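3-dehydroquinate dehydratase (Geobacillus kaustophilus, PDB 2YR1) probably catalyses the cis-dehydration of 3-dehydroquinate to 3-dehydroshikimate, the third step of the chorismate pathway that leads to aromatic amino acids. Local coordinates at residues M1-K9 with R196-I204. Residues are numbered along the deposited sequence; the frame is centred on the assembly and turned at random.
Sequences MNISPKAIK and RRELAIPLI
With CG trans to the backbone N (chi1 175°) and a bend further along at chi3, the side chain of Arg196 reaches from the last turn of helix 182-198 to the carbonyl of Ile3. The guanidinium grips this one oxygen side-on: Arg196 NE lies 3.0 Å from Ile3 O, and Arg196 NH2 3.2 Å from the same atom. The NE bond is the straighter (N-H...O 149° against 137°), and Ile3 O sits at the edge of the group, slightly out of its plane. Arg196 NH1 turns instead to Glu193, in a salt bridge, and to the carbonyl of Leu221.

Ser4 has its hydroxyl trans to its own carbonyl carbon, which lays OG against Pro202, 3.4 Å from Pro202 CA. A water bridges Ser4 OG (2.6 Å) to the backbone N of Leu203, at the start of strand 203-207. Pro5 meets the loop before that strand through CG, which stands 3.4 Å from Leu199 O and close to Ala200 O as well. A second water accepts from Lys6 N and donates to Ala200 O (2.7 Å), and at the far end Ile8 CG1 meets Pro202 CG in a looser apolar contact (4.3 Å).

The N-terminal segment thus packs on the helix-to-strand connection leading into the seventh strand of the TIM barrel. A leucine in place of Arg196 would probably leave the carbonyl of Ile3 without both its donors from this segment and Glu193 with one salt-bridge partner fewer, Arg197 remaining. The polar part of the contact rests on main-chain groups together with the Arg196 and Ser4 side chains, with the two prolines supplying much of the apolar surface.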
loop_
_atom_site.group_PDB
_atom_site.type_symbol
_atom_site.label_atom_id
_atom_site.label_comp_id
_atom_site.label_asym_id
_atom_site.label_seq_id
_atom_site.Cartn_x
_atom_site.Cartn_y
_atom_site.Cartn_z
ATOM N N MET A 1 -5.756 -17.764 -3.939
ATOM C CA MET A 1 -5.309 -16.559 -3.202
ATOM C C MET A 1 -3.783 -16.492 -3.130
ATOM O O MET A 1 -3.240 -15.624 -2.445
ATOM C CB MET A 1 -5.877 -16.544 -1.787
ATOM C CG MET A 1 -7.241 -17.211 -1.622
ATOM S SD MET A 1 -8.172 -16.255 -0.376
ATOM C CE MET A 1 -9.592 -15.725 -1.357
ATOM N N ASN A 2 -3.097 -17.419 -3.792
ATOM C CA ASN A 2 -1.633 -17.387 -3.805
ATOM C C ASN A 2 -1.277 -16.166 -4.620
ATOM O O ASN A 2 -2.093 -15.714 -5.416
ATOM C CB ASN A 2 -1.052 -18.619 -4.506
ATOM C CG ASN A 2 -0.843 -19.796 -3.560
ATOM O OD1 ASN A 2 -1.179 -19.734 -2.376
ATOM N ND2 ASN A 2 -0.281 -20.873 -4.086
ATOM N N ILE A 3 -0.074 -15.629 -4.428
ATOM C CA ILE A 3 0.361 -14.472 -5.191
ATOM C C ILE A 3 0.278 -14.738 -6.704
ATOM O O ILE A 3 -0.286 -13.934 -7.466
ATOM C CB ILE A 3 1.826 -14.071 -4.802
ATOM C CG1 ILE A 3 1.842 -13.490 -3.396
ATOM C CG2 ILE A 3 2.389 -13.057 -5.808
ATOM C CD1 ILE A 3 3.233 -13.421 -2.739
ATOM N N SER A 4 0.848 -15.859 -7.145
ATOM C CA SER A 4 0.837 -16.226 -8.564
ATOM C C SER A 4 -0.021 -17.482 -8.806
ATOM O O SER A 4 -0.205 -18.292 -7.912
ATOM C CB SER A 4 2.262 -16.532 -9.056
ATOM O OG SER A 4 3.168 -15.501 -8.721
ATOM N N PRO A 5 -0.539 -17.656 -10.031
ATOM C CA PRO A 5 -1.363 -18.840 -10.336
ATOM C C PRO A 5 -0.661 -20.196 -10.167
ATOM O O PRO A 5 -1.323 -21.198 -9.879
ATOM C CB PRO A 5 -1.821 -18.591 -11.768
ATOM C CG PRO A 5 -0.782 -17.637 -12.318
ATOM C CD PRO A 5 -0.579 -16.702 -11.146
ATOM N N LYS A 6 0.658 -20.232 -10.357
ATOM C CA LYS A 6 1.423 -21.467 -10.170
ATOM C C LYS A 6 2.818 -21.205 -9.591
ATOM O O LYS A 6 3.772 -20.903 -10.316
ATOM C CB LYS A 6 1.542 -22.228 -11.481
ATOM C CG LYS A 6 2.152 -23.610 -11.290
ATOM C CD LYS A 6 1.956 -24.464 -12.531
ATOM C CE LYS A 6 2.613 -25.835 -12.363
ATOM N NZ LYS A 6 3.785 -25.997 -13.266
ATOM N N ALA A 7 2.933 -21.318 -8.273
ATOM C CA ALA A 7 4.197 -21.073 -7.602
ATOM C C ALA A 7 5.300 -21.928 -8.195
ATOM O O ALA A 7 5.045 -22.979 -8.773
ATOM C CB ALA A 7 4.069 -21.343 -6.116
ATOM N N ILE A 8 6.530 -21.449 -8.053
ATOM C CA ILE A 8 7.695 -22.137 -8.569
ATOM C C ILE A 8 8.668 -22.368 -7.422
ATOM O O ILE A 8 8.881 -21.504 -6.573
ATOM C CB ILE A 8 8.381 -21.286 -9.673
ATOM C CG1 ILE A 8 7.568 -21.357 -10.971
ATOM C CG2 ILE A 8 9.810 -21.732 -9.868
ATOM C CD1 ILE A 8 7.535 -22.699 -11.610
ATOM N N LYS A 9 9.256 -23.552 -7.393
ATOM C CA LYS A 9 10.196 -23.897 -6.348
ATOM C C LYS A 9 11.625 -23.664 -6.838
ATOM O O LYS A 9 12.044 -24.241 -7.833
ATOM C CB LYS A 9 10.009 -25.370 -5.976
ATOM C CG LYS A 9 10.855 -25.818 -4.812
ATOM C CD LYS A 9 10.334 -25.274 -3.511
ATOM C CE LYS A 9 11.064 -25.930 -2.380
ATOM N NZ LYS A 9 11.045 -27.413 -2.568
ATOM N N ARG A 196 -1.539 -10.425 -13.809
ATOM C CA ARG A 196 -1.674 -11.566 -12.916
ATOM C C ARG A 196 -2.792 -12.510 -13.340
ATOM O O ARG A 196 -2.674 -13.730 -13.225
ATOM C CB ARG A 196 -1.937 -11.050 -11.506
ATOM C CG ARG A 196 -2.231 -12.111 -10.481
ATOM C CD ARG A 196 -2.966 -11.452 -9.323
ATOM N NE ARG A 196 -2.560 -12.051 -8.067
ATOM C CZ ARG A 196 -2.879 -11.569 -6.880
ATOM N NH1 ARG A 196 -3.614 -10.468 -6.784
ATOM N NH2 ARG A 196 -2.456 -12.194 -5.794
ATOM N N ARG A 197 -3.873 -11.925 -13.828
ATOM C CA ARG A 197 -5.019 -12.679 -14.290
ATOM C C ARG A 197 -4.835 -13.229 -15.709
ATOM O O ARG A 197 -5.564 -14.127 -16.120
ATOM C CB ARG A 197 -6.257 -11.787 -14.232
ATOM C CG ARG A 197 -6.856 -11.725 -12.848
ATOM C CD ARG A 197 -7.777 -10.558 -12.709
ATOM N NE ARG A 197 -8.771 -10.763 -11.658
ATOM C CZ ARG A 197 -8.492 -11.178 -10.429
ATOM N NH1 ARG A 197 -7.236 -11.445 -10.086
ATOM N NH2 ARG A 197 -9.466 -11.308 -9.536
ATOM N N GLU A 198 -3.854 -12.697 -16.441
ATOM C CA GLU A 198 -3.601 -13.119 -17.822
ATOM C C GLU A 198 -2.458 -14.125 -18.006
ATOM O O GLU A 198 -2.557 -15.018 -18.853
ATOM C CB GLU A 198 -3.339 -11.890 -18.700
ATOM C CG GLU A 198 -3.203 -12.183 -20.189
ATOM C CD GLU A 198 -4.534 -12.481 -20.874
ATOM O OE1 GLU A 198 -5.352 -11.556 -21.053
ATOM O OE2 GLU A 198 -4.763 -13.652 -21.237
ATOM N N LEU A 199 -1.384 -13.993 -17.221
ATOM C CA LEU A 199 -0.234 -14.893 -17.335
ATOM C C LEU A 199 -0.259 -16.116 -16.425
ATOM O O LEU A 199 -0.886 -16.116 -15.369
ATOM C CB LEU A 199 1.076 -14.131 -17.083
ATOM C CG LEU A 199 1.281 -12.801 -17.807
ATOM C CD1 LEU A 199 2.761 -12.491 -17.865
ATOM C CD2 LEU A 199 0.695 -12.854 -19.193
ATOM N N ALA A 200 0.444 -17.168 -16.835
ATOM C CA ALA A 200 0.486 -18.383 -16.033
ATOM C C ALA A 200 1.731 -18.414 -15.152
ATOM O O ALA A 200 1.836 -19.256 -14.257
ATOM C CB ALA A 200 0.453 -19.626 -16.951
ATOM N N ILE A 201 2.662 -17.487 -15.383
ATOM C CA ILE A 201 3.921 -17.449 -14.627
ATOM C C ILE A 201 3.963 -16.292 -13.609
ATOM O O ILE A 201 3.158 -15.366 -13.689
ATOM C CB ILE A 201 5.122 -17.287 -15.582
ATOM C CG1 ILE A 201 5.017 -15.939 -16.302
ATOM C CG2 ILE A 201 5.153 -18.431 -16.603
ATOM C CD1 ILE A 201 6.240 -15.582 -17.183
ATOM N N PRO A 202 4.885 -16.356 -12.633
ATOM C CA PRO A 202 5.026 -15.305 -11.609
ATOM C C PRO A 202 5.417 -13.970 -12.243
ATOM O O PRO A 202 6.022 -13.934 -13.313
ATOM C CB PRO A 202 6.133 -15.848 -10.694
ATOM C CG PRO A 202 5.908 -17.359 -10.785
ATOM C CD PRO A 202 5.693 -17.547 -12.274
ATOM N N LEU A 203 5.090 -12.884 -11.554
ATOM C CA LEU A 203 5.363 -11.527 -12.004
ATOM C C LEU A 203 6.167 -10.766 -10.945
ATOM O O LEU A 203 5.994 -10.988 -9.742
ATOM C CB LEU A 203 4.032 -10.797 -12.194
ATOM C CG LEU A 203 3.300 -10.655 -13.523
ATOM C CD1 LEU A 203 3.624 -11.791 -14.462
ATOM C CD2 LEU A 203 1.816 -10.545 -13.233
ATOM N N ILE A 204 7.046 -9.879 -11.393
ATOM C CA ILE A 204 7.818 -9.031 -10.475
ATOM C C ILE A 204 7.643 -7.638 -11.001
ATOM O O ILE A 204 8.071 -7.337 -12.116
ATOM C CB ILE A 204 9.322 -9.318 -10.480
ATOM C CG1 ILE A 204 9.591 -10.769 -10.097
ATOM C CG2 ILE A 204 10.048 -8.373 -9.494
ATOM C CD1 ILE A 204 11.065 -11.147 -10.260
HETATM O O HOH W 1 2.600 -13.292 -9.974
HETATM O O HOH W 2 2.282 -18.626 -11.629
#